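Transcription termination factor NusA (Planctomyces limnophilus, PDB 4MTN) probably takes part in both transcription termination and antitermination, binding directly to core RNA polymerase and to nascent RNA. Local coordinates at residues P274-R278 with G347-D353; L101-Y105 with I129-E133. One frame throughout, in Å; residues are numbered along the deposited sequence.

The two contacts lie at two separate interdomain junctions of an elongated, single-chain protein. Contact 2 comes first along the sequence: the end of helix 87-105 meets the hairpin loop 129-133 of the S1 barrel. Contact 1 follows and sets a hairpin turn between strands 269-273 and 278-282, in a KH-like region, against the C-terminal helix-hairpin-helix domain. Their centres are 47 Å apart, with nearest atoms about 34 Å apart, on opposite sides of the chain's centre, and they share no helix, strand or sheet. In both, a beta-hairpin turn meets a helical element, so each one joins neighbouring modules of a protein thought to contact polymerase and RNA through several domains.

Contact 1 of 2, residues P274-R278 with G347-D353; sequences PMLGR and GFLSFED
This is an interdomain contact of mixed apolar and ionic character, in which the turn between strands 269-273 and 278-282 docks on the loop leading into helix 351-355 of the helix-hairpin-helix domain and on that helix's first turn. Met275 and Leu276 form the corners of a type I turn, with a weak bond from Gly277 N to Pro274 O (3.2 Å). Gly277 has positive phi (59°/40°), and with Arg278 it faces the last residue of strand 269-273, a G1 beta bulge. Opposite, Gly347 ends helix 337-345 in a Schellman motif (106°/2°). The closest CA atoms are those of Leu276 and Asp353, 7.1 Å apart. Leu276 (mt) lies over one face of the Phe348 ring: its CG is 4.1 Å from the centroid in a CH-pi contact, and its CD2 is 3.5 Å from Phe348 CE1. Selenomethionine Met275 (mtp) meets the ring edge, CE 3.5 Å from Phe348 CZ, a Met-aromatic contact with SE 5.3 Å from the centroid. Leu276 CD1 also reaches Gly347 O (3.3 Å). Arg278, extended to chi2 and bent at chi3, makes a two-pronged salt bridge: NH2 to Asp353 OD1 at 2.7 Å, and a weaker bond from NH1 to Asp353 OD2 at 3.2 Å. Asp353 OD2 also accepts bonds from Ser350 N (3.3 Å) and, weakly, Leu349 N (3.3 Å). Gly277 also bonds through its backbone to Asp309, at the start of strand 309-313; Met275 also touches helix 359-366, while Phe348 rests on Tyr329 of helix 316-330.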
ATOM      1  N   PRO A 274      -1.993 -15.351  21.255  1.00 70.49           N
ATOM      2  CA  PRO A 274      -1.911 -13.884  21.309  1.00 70.08           C
ATOM      3  C   PRO A 274      -0.493 -13.344  21.502  1.00 70.22           C
ATOM      4  O   PRO A 274      -0.165 -12.294  20.949  1.00 69.56           O
ATOM      5  CB  PRO A 274      -2.786 -13.531  22.517  1.00 70.85           C
ATOM      6  CG  PRO A 274      -3.725 -14.678  22.653  1.00 69.99           C
ATOM      7  CD  PRO A 274      -2.928 -15.882  22.263  1.00 69.97           C
HETATM    8  N   MSE A 275       0.329 -14.050  22.274  1.00 70.88           N
HETATM    9  CA  MSE A 275       1.678 -13.582  22.580  1.00 67.68           C
HETATM   10  C   MSE A 275       2.586 -13.576  21.354  1.00 65.64           C
HETATM   11  O   MSE A 275       3.446 -12.707  21.213  1.00 64.97           O
HETATM   12  CB  MSE A 275       2.299 -14.438  23.683  1.00 68.53           C
HETATM   13  CG  MSE A 275       1.686 -14.206  25.050  1.00 72.52           C
HETATM   14 SE   MSE A 275       2.647 -15.126  26.470  1.00105.85          SE
HETATM   15  CE  MSE A 275       4.429 -14.410  26.148  1.00123.74           C
ATOM     16  N   LEU A 276       2.397 -14.550  20.471  1.00 63.29           N
ATOM     17  CA  LEU A 276       3.160 -14.604  19.230  1.00 58.89           C
ATOM     18  C   LEU A 276       2.403 -13.949  18.081  1.00 55.46           C
ATOM     19  O   LEU A 276       2.919 -13.851  16.966  1.00 51.48           O
ATOM     20  CB  LEU A 276       3.502 -16.050  18.870  1.00 59.74           C
ATOM     21  CG  LEU A 276       4.704 -16.658  19.590  1.00 61.52           C
ATOM     22  CD1 LEU A 276       4.844 -18.129  19.244  1.00 62.17           C
ATOM     23  CD2 LEU A 276       5.971 -15.896  19.229  1.00 61.32           C
ATOM     24  N   GLY A 277       1.184 -13.495  18.362  1.00 56.88           N
ATOM     25  CA  GLY A 277       0.321 -12.934  17.337  1.00 61.16           C
ATOM     26  C   GLY A 277       0.067 -13.960  16.252  1.00 65.25           C
ATOM     27  O   GLY A 277       0.032 -13.636  15.064  1.00 61.36           O
ATOM     28  N   ARG A 278      -0.115 -15.207  16.671  1.00 72.17           N
ATOM     29  CA  ARG A 278      -0.174 -16.332  15.750  1.00 74.16           C
ATOM     30  C   ARG A 278      -1.414 -17.194  15.963  1.00 77.66           C
ATOM     31  O   ARG A 278      -1.768 -17.521  17.095  1.00 83.46           O
ATOM     32  CB  ARG A 278       1.089 -17.186  15.897  1.00 76.55           C
ATOM     33  CG  ARG A 278       1.042 -18.523  15.179  1.00 81.22           C
ATOM     34  CD  ARG A 278       2.213 -19.399  15.589  1.00 86.32           C
ATOM     35  NE  ARG A 278       3.496 -18.744  15.352  1.00 88.28           N
ATOM     36  CZ  ARG A 278       4.662 -19.206  15.793  1.00 90.58           C
ATOM     37  NH1 ARG A 278       4.709 -20.327  16.500  1.00 92.51           N
ATOM     38  NH2 ARG A 278       5.781 -18.544  15.532  1.00 89.98           N
ATOM     39  N   GLY A 347       2.145 -21.428  23.070  1.00 66.79           N
ATOM     40  CA  GLY A 347       2.370 -21.420  21.635  1.00 66.50           C
ATOM     41  C   GLY A 347       3.812 -21.265  21.187  1.00 68.35           C
ATOM     42  O   GLY A 347       4.088 -21.206  19.988  1.00 66.13           O
ATOM     43  N   PHE A 348       4.734 -21.200  22.141  1.00 70.75           N
ATOM     44  CA  PHE A 348       6.152 -21.091  21.816  1.00 64.18           C
ATOM     45  C   PHE A 348       6.757 -22.470  21.574  1.00 65.23           C
ATOM     46  O   PHE A 348       6.745 -23.326  22.457  1.00 67.54           O
ATOM     47  CB  PHE A 348       6.906 -20.367  22.931  1.00 62.50           C
ATOM     48  CG  PHE A 348       6.477 -18.942  23.123  1.00 61.34           C
ATOM     49  CD1 PHE A 348       7.107 -17.917  22.438  1.00 58.90           C
ATOM     50  CD2 PHE A 348       5.440 -18.627  23.985  1.00 61.68           C
ATOM     51  CE1 PHE A 348       6.713 -16.605  22.612  1.00 58.60           C
ATOM     52  CE2 PHE A 348       5.041 -17.317  24.161  1.00 60.86           C
ATOM     53  CZ  PHE A 348       5.678 -16.305  23.471  1.00 52.07           C
ATOM     54  N   LEU A 349       7.284 -22.678  20.372  1.00 64.65           N
ATOM     55  CA  LEU A 349       7.813 -23.982  19.988  1.00 65.41           C
ATOM     56  C   LEU A 349       9.310 -23.927  19.697  1.00 59.36           C
ATOM     57  O   LEU A 349      10.108 -24.544  20.402  1.00 61.59           O
ATOM     58  CB  LEU A 349       7.059 -24.520  18.771  1.00 67.23           C
ATOM     59  CG  LEU A 349       5.559 -24.740  18.986  1.00 71.64           C
ATOM     60  CD1 LEU A 349       4.876 -25.149  17.689  1.00 76.48           C
ATOM     61  CD2 LEU A 349       5.320 -25.776  20.076  1.00 71.18           C
ATOM     62  N   SER A 350       9.684 -23.193  18.656  1.00 52.71           N
ATOM     63  CA  SER A 350      11.087 -23.074  18.275  1.00 59.11           C
ATOM     64  C   SER A 350      11.800 -22.006  19.099  1.00 62.62           C
ATOM     65  O   SER A 350      11.186 -21.338  19.931  1.00 63.35           O
ATOM     66  CB  SER A 350      11.209 -22.753  16.784  1.00 59.19           C
ATOM     67  OG  SER A 350      10.615 -21.503  16.481  1.00 59.30           O
ATOM     68  N   PHE A 351      13.099 -21.846  18.858  1.00 65.61           N
ATOM     69  CA  PHE A 351      13.882 -20.826  19.546  1.00 64.23           C
ATOM     70  C   PHE A 351      13.650 -19.460  18.916  1.00 62.75           C
ATOM     71  O   PHE A 351      13.900 -18.428  19.540  1.00 62.11           O
ATOM     72  CB  PHE A 351      15.372 -21.178  19.522  1.00 50.57           C
ATOM     73  CG  PHE A 351      15.751 -22.267  20.485  1.00 55.68           C
ATOM     74  CD1 PHE A 351      16.027 -21.974  21.811  1.00 51.60           C
ATOM     75  CD2 PHE A 351      15.830 -23.586  20.068  1.00 58.70           C
ATOM     76  CE1 PHE A 351      16.374 -22.972  22.701  1.00 52.47           C
ATOM     77  CE2 PHE A 351      16.177 -24.589  20.954  1.00 60.69           C
ATOM     78  CZ  PHE A 351      16.450 -24.282  22.272  1.00 53.25           C
ATOM     79  N   GLU A 352      13.172 -19.462  17.677  1.00 65.32           N
ATOM     80  CA  GLU A 352      12.810 -18.230  16.988  1.00 66.63           C
ATOM     81  C   GLU A 352      11.649 -17.551  17.704  1.00 61.87           C
ATOM     82  O   GLU A 352      11.635 -16.331  17.867  1.00 60.08           O
ATOM     83  CB  GLU A 352      12.436 -18.511  15.529  1.00 74.54           C
ATOM     84  CG  GLU A 352      13.615 -18.807  14.613  1.00 84.55           C
ATOM     85  CD  GLU A 352      14.197 -20.197  14.814  1.00 94.77           C
ATOM     86  OE1 GLU A 352      13.621 -20.985  15.594  1.00 97.13           O
ATOM     87  OE2 GLU A 352      15.234 -20.501  14.189  1.00 97.19           O
ATOM     88  N   ASP A 353      10.682 -18.354  18.134  1.00 61.34           N
ATOM     89  CA  ASP A 353       9.508 -17.845  18.829  1.00 60.85           C
ATOM     90  C   ASP A 353       9.878 -17.297  20.200  1.00 58.98           C
ATOM     91  O   ASP A 353       9.284 -16.329  20.675  1.00 59.69           O
ATOM     92  CB  ASP A 353       8.452 -18.943  18.974  1.00 65.12           C
ATOM     93  CG  ASP A 353       8.108 -19.600  17.652  1.00 66.72           C
ATOM     94  OD1 ASP A 353       8.241 -18.936  16.602  1.00 68.00           O
ATOM     95  OD2 ASP A 353       7.704 -20.782  17.663  1.00 67.73           O
TER

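Contact 2 of 2, residues L101-Y105 with I129-E133; sequences LFDEY and IGKAE
The last turn of helix 87-105 packs against the loop 129-133, which joins strands 124-128 and 133-137 of the five-stranded S1 barrel, an OB fold. On the helix side, the backbone is regular, with Tyr105 N bonded to Leu101 O at 3.1 Å. The loop is a tight hairpin turn: Gly130 takes positive phi (91°/-27°), Lys131 is near helical (-85°/-42°), and Ile129 N makes a weak bond to Ala132 O (3.4 Å). Leu101 and Lys131 have the closest CA atoms, 7.7 Å apart. Apolar packing comes from three points. Leu101 (mt) sends CD1 to Ala132 CB (3.7 Å) and CD2 to Lys131 CB (3.9 Å), and Tyr105 (chi1 m) puts CZ 3.4 Å from Ile129 CD1, the end of a side chain in the pt rotamer. The Tyr105 hydroxyl lies close to carbon: OH is 3.1 Å from Lys131 CB and 3.3 Å from Ile129 CD1. The charged groups approach without pairing. Lys131 (mttm) extends its methylenes across the helix end, roughly at right angles to it, placing CD 3.3 Å from Glu104 OE1, but its NZ stays 4.1 Å from that oxygen, beyond salt-bridge distance. Outside the two segments, Leu101 touches Val167, and Tyr105 touches Val169 and Val160, so the helix end also covers strands 167-172 and 152-162. With no hydrogen bond crossing between the segments, the helix is seated on the S1 barrel mainly by shape and hydrophobic burial, while the opposite charges of Glu104 and Lys131 add at most a loose electrostatic attraction.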
ATOM      1  N   LEU A 101      -2.953  20.589  -9.552  1.00 50.60           N
ATOM      2  CA  LEU A 101      -3.057  19.174  -9.891  1.00 50.19           C
ATOM      3  C   LEU A 101      -2.790  18.287  -8.680  1.00 51.22           C
ATOM      4  O   LEU A 101      -3.321  17.181  -8.585  1.00 56.13           O
ATOM      5  CB  LEU A 101      -2.092  18.822 -11.023  1.00 49.45           C
ATOM      6  CG  LEU A 101      -2.396  19.478 -12.372  1.00 51.33           C
ATOM      7  CD1 LEU A 101      -1.346  19.107 -13.404  1.00 51.81           C
ATOM      8  CD2 LEU A 101      -3.787  19.093 -12.852  1.00 50.55           C
ATOM      9  N   PHE A 102      -1.966  18.775  -7.758  1.00 45.32           N
ATOM     10  CA  PHE A 102      -1.715  18.057  -6.515  1.00 37.32           C
ATOM     11  C   PHE A 102      -2.982  17.991  -5.668  1.00 40.96           C
ATOM     12  O   PHE A 102      -3.321  16.940  -5.130  1.00 36.43           O
ATOM     13  CB  PHE A 102      -0.585  18.716  -5.720  1.00 44.83           C
ATOM     14  CG  PHE A 102      -0.363  18.104  -4.362  1.00 44.89           C
ATOM     15  CD1 PHE A 102      -0.923  18.672  -3.229  1.00 39.31           C
ATOM     16  CD2 PHE A 102       0.400  16.958  -4.222  1.00 44.21           C
ATOM     17  CE1 PHE A 102      -0.725  18.107  -1.983  1.00 40.28           C
ATOM     18  CE2 PHE A 102       0.603  16.388  -2.979  1.00 39.09           C
ATOM     19  CZ  PHE A 102       0.040  16.963  -1.858  1.00 39.76           C
ATOM     20  N   ASP A 103      -3.677  19.119  -5.556  1.00 42.71           N
ATOM     21  CA  ASP A 103      -4.882  19.207  -4.737  1.00 44.07           C
ATOM     22  C   ASP A 103      -5.965  18.241  -5.204  1.00 41.95           C
ATOM     23  O   ASP A 103      -6.672  17.645  -4.391  1.00 40.89           O
ATOM     24  CB  ASP A 103      -5.430  20.634  -4.747  1.00 46.88           C
ATOM     25  CG  ASP A 103      -4.535  21.607  -4.012  1.00 49.60           C
ATOM     26  OD1 ASP A 103      -3.813  21.174  -3.090  1.00 49.01           O
ATOM     27  OD2 ASP A 103      -4.554  22.806  -4.357  1.00 54.44           O
ATOM     28  N   GLU A 104      -6.089  18.093  -6.517  1.00 39.13           N
ATOM     29  CA  GLU A 104      -7.116  17.239  -7.100  1.00 40.50           C
ATOM     30  C   GLU A 104      -6.785  15.756  -6.952  1.00 45.72           C
ATOM     31  O   GLU A 104      -7.623  14.964  -6.522  1.00 54.50           O
ATOM     32  CB  GLU A 104      -7.306  17.585  -8.577  1.00 44.76           C
ATOM     33  CG  GLU A 104      -8.339  16.735  -9.291  1.00 53.91           C
ATOM     34  CD  GLU A 104      -8.438  17.063 -10.766  1.00 61.10           C
ATOM     35  OE1 GLU A 104      -7.664  17.924 -11.236  1.00 64.24           O
ATOM     36  OE2 GLU A 104      -9.289  16.462 -11.454  1.00 64.36           O
ATOM     37  N   TYR A 105      -5.558  15.391  -7.306  1.00 43.89           N
ATOM     38  CA  TYR A 105      -5.156  13.989  -7.372  1.00 43.82           C
ATOM     39  C   TYR A 105      -4.817  13.369  -6.014  1.00 46.45           C
ATOM     40  O   TYR A 105      -4.939  12.155  -5.842  1.00 47.11           O
ATOM     41  CB  TYR A 105      -3.969  13.843  -8.325  1.00 47.19           C
ATOM     42  CG  TYR A 105      -4.364  13.963  -9.779  1.00 53.73           C
ATOM     43  CD1 TYR A 105      -5.486  13.305 -10.265  1.00 52.72           C
ATOM     44  CD2 TYR A 105      -3.630  14.744 -10.662  1.00 58.71           C
ATOM     45  CE1 TYR A 105      -5.862  13.409 -11.588  1.00 51.46           C
ATOM     46  CE2 TYR A 105      -3.999  14.856 -11.993  1.00 57.40           C
ATOM     47  CZ  TYR A 105      -5.118  14.186 -12.448  1.00 54.66           C
ATOM     48  OH  TYR A 105      -5.497  14.288 -13.765  1.00 57.57           O
ATOM     49  N   ILE A 129      -3.239  10.945 -18.396  1.00 61.65           N
ATOM     50  CA  ILE A 129      -4.618  11.047 -17.938  1.00 59.61           C
ATOM     51  C   ILE A 129      -5.222  12.374 -18.398  1.00 64.43           C
ATOM     52  O   ILE A 129      -6.349  12.719 -18.051  1.00 66.88           O
ATOM     53  CB  ILE A 129      -4.707  10.902 -16.413  1.00 55.72           C
ATOM     54  CG1 ILE A 129      -3.931  12.022 -15.719  1.00 56.59           C
ATOM     55  CG2 ILE A 129      -4.161   9.542 -15.990  1.00 48.36           C
ATOM     56  CD1 ILE A 129      -3.569  11.715 -14.278  1.00 51.94           C
ATOM     57  N   GLY A 130      -4.435  13.111 -19.177  1.00 69.58           N
ATOM     58  CA  GLY A 130      -4.888  14.294 -19.889  1.00 73.02           C
ATOM     59  C   GLY A 130      -4.729  15.612 -19.158  1.00 75.90           C
ATOM     60  O   GLY A 130      -4.602  16.659 -19.792  1.00 84.61           O
ATOM     61  N   LYS A 131      -4.731  15.573 -17.830  1.00 73.28           N
ATOM     62  CA  LYS A 131      -4.340  16.738 -17.046  1.00 71.86           C
ATOM     63  C   LYS A 131      -2.826  16.779 -16.879  1.00 69.49           C
ATOM     64  O   LYS A 131      -2.202  17.835 -16.989  1.00 72.62           O
ATOM     65  CB  LYS A 131      -5.031  16.737 -15.685  1.00 74.75           C
ATOM     66  CG  LYS A 131      -6.508  17.089 -15.750  1.00 78.10           C
ATOM     67  CD  LYS A 131      -7.116  17.198 -14.364  1.00 78.44           C
ATOM     68  CE  LYS A 131      -8.545  17.712 -14.428  1.00 81.36           C
ATOM     69  NZ  LYS A 131      -8.620  19.086 -15.001  1.00 82.85           N
ATOM     70  N   ALA A 132      -2.248  15.611 -16.613  1.00 64.92           N
ATOM     71  CA  ALA A 132      -0.816  15.487 -16.374  1.00 62.74           C
ATOM     72  C   ALA A 132      -0.344  14.065 -16.659  1.00 61.01           C
ATOM     73  O   ALA A 132      -1.151  13.142 -16.753  1.00 56.88           O
ATOM     74  CB  ALA A 132      -0.479  15.881 -14.945  1.00 58.60           C
ATOM     75  N   GLU A 133       0.967  13.896 -16.801  1.00 61.71           N
ATOM     76  CA  GLU A 133       1.545  12.578 -17.037  1.00 60.35           C
ATOM     77  C   GLU A 133       1.779  11.837 -15.724  1.00 53.95           C
ATOM     78  O   GLU A 133       2.384  12.372 -14.796  1.00 54.61           O
ATOM     79  CB  GLU A 133       2.860  12.699 -17.813  1.00 68.60           C
ATOM     80  CG  GLU A 133       2.710  13.286 -19.208  1.00 78.86           C
ATOM     81  CD  GLU A 133       2.022  12.340 -20.176  1.00 86.22           C
ATOM     82  OE1 GLU A 133       1.974  11.125 -19.892  1.00 89.43           O
ATOM     83  OE2 GLU A 133       1.528  12.813 -21.221  1.00 87.94           O
TER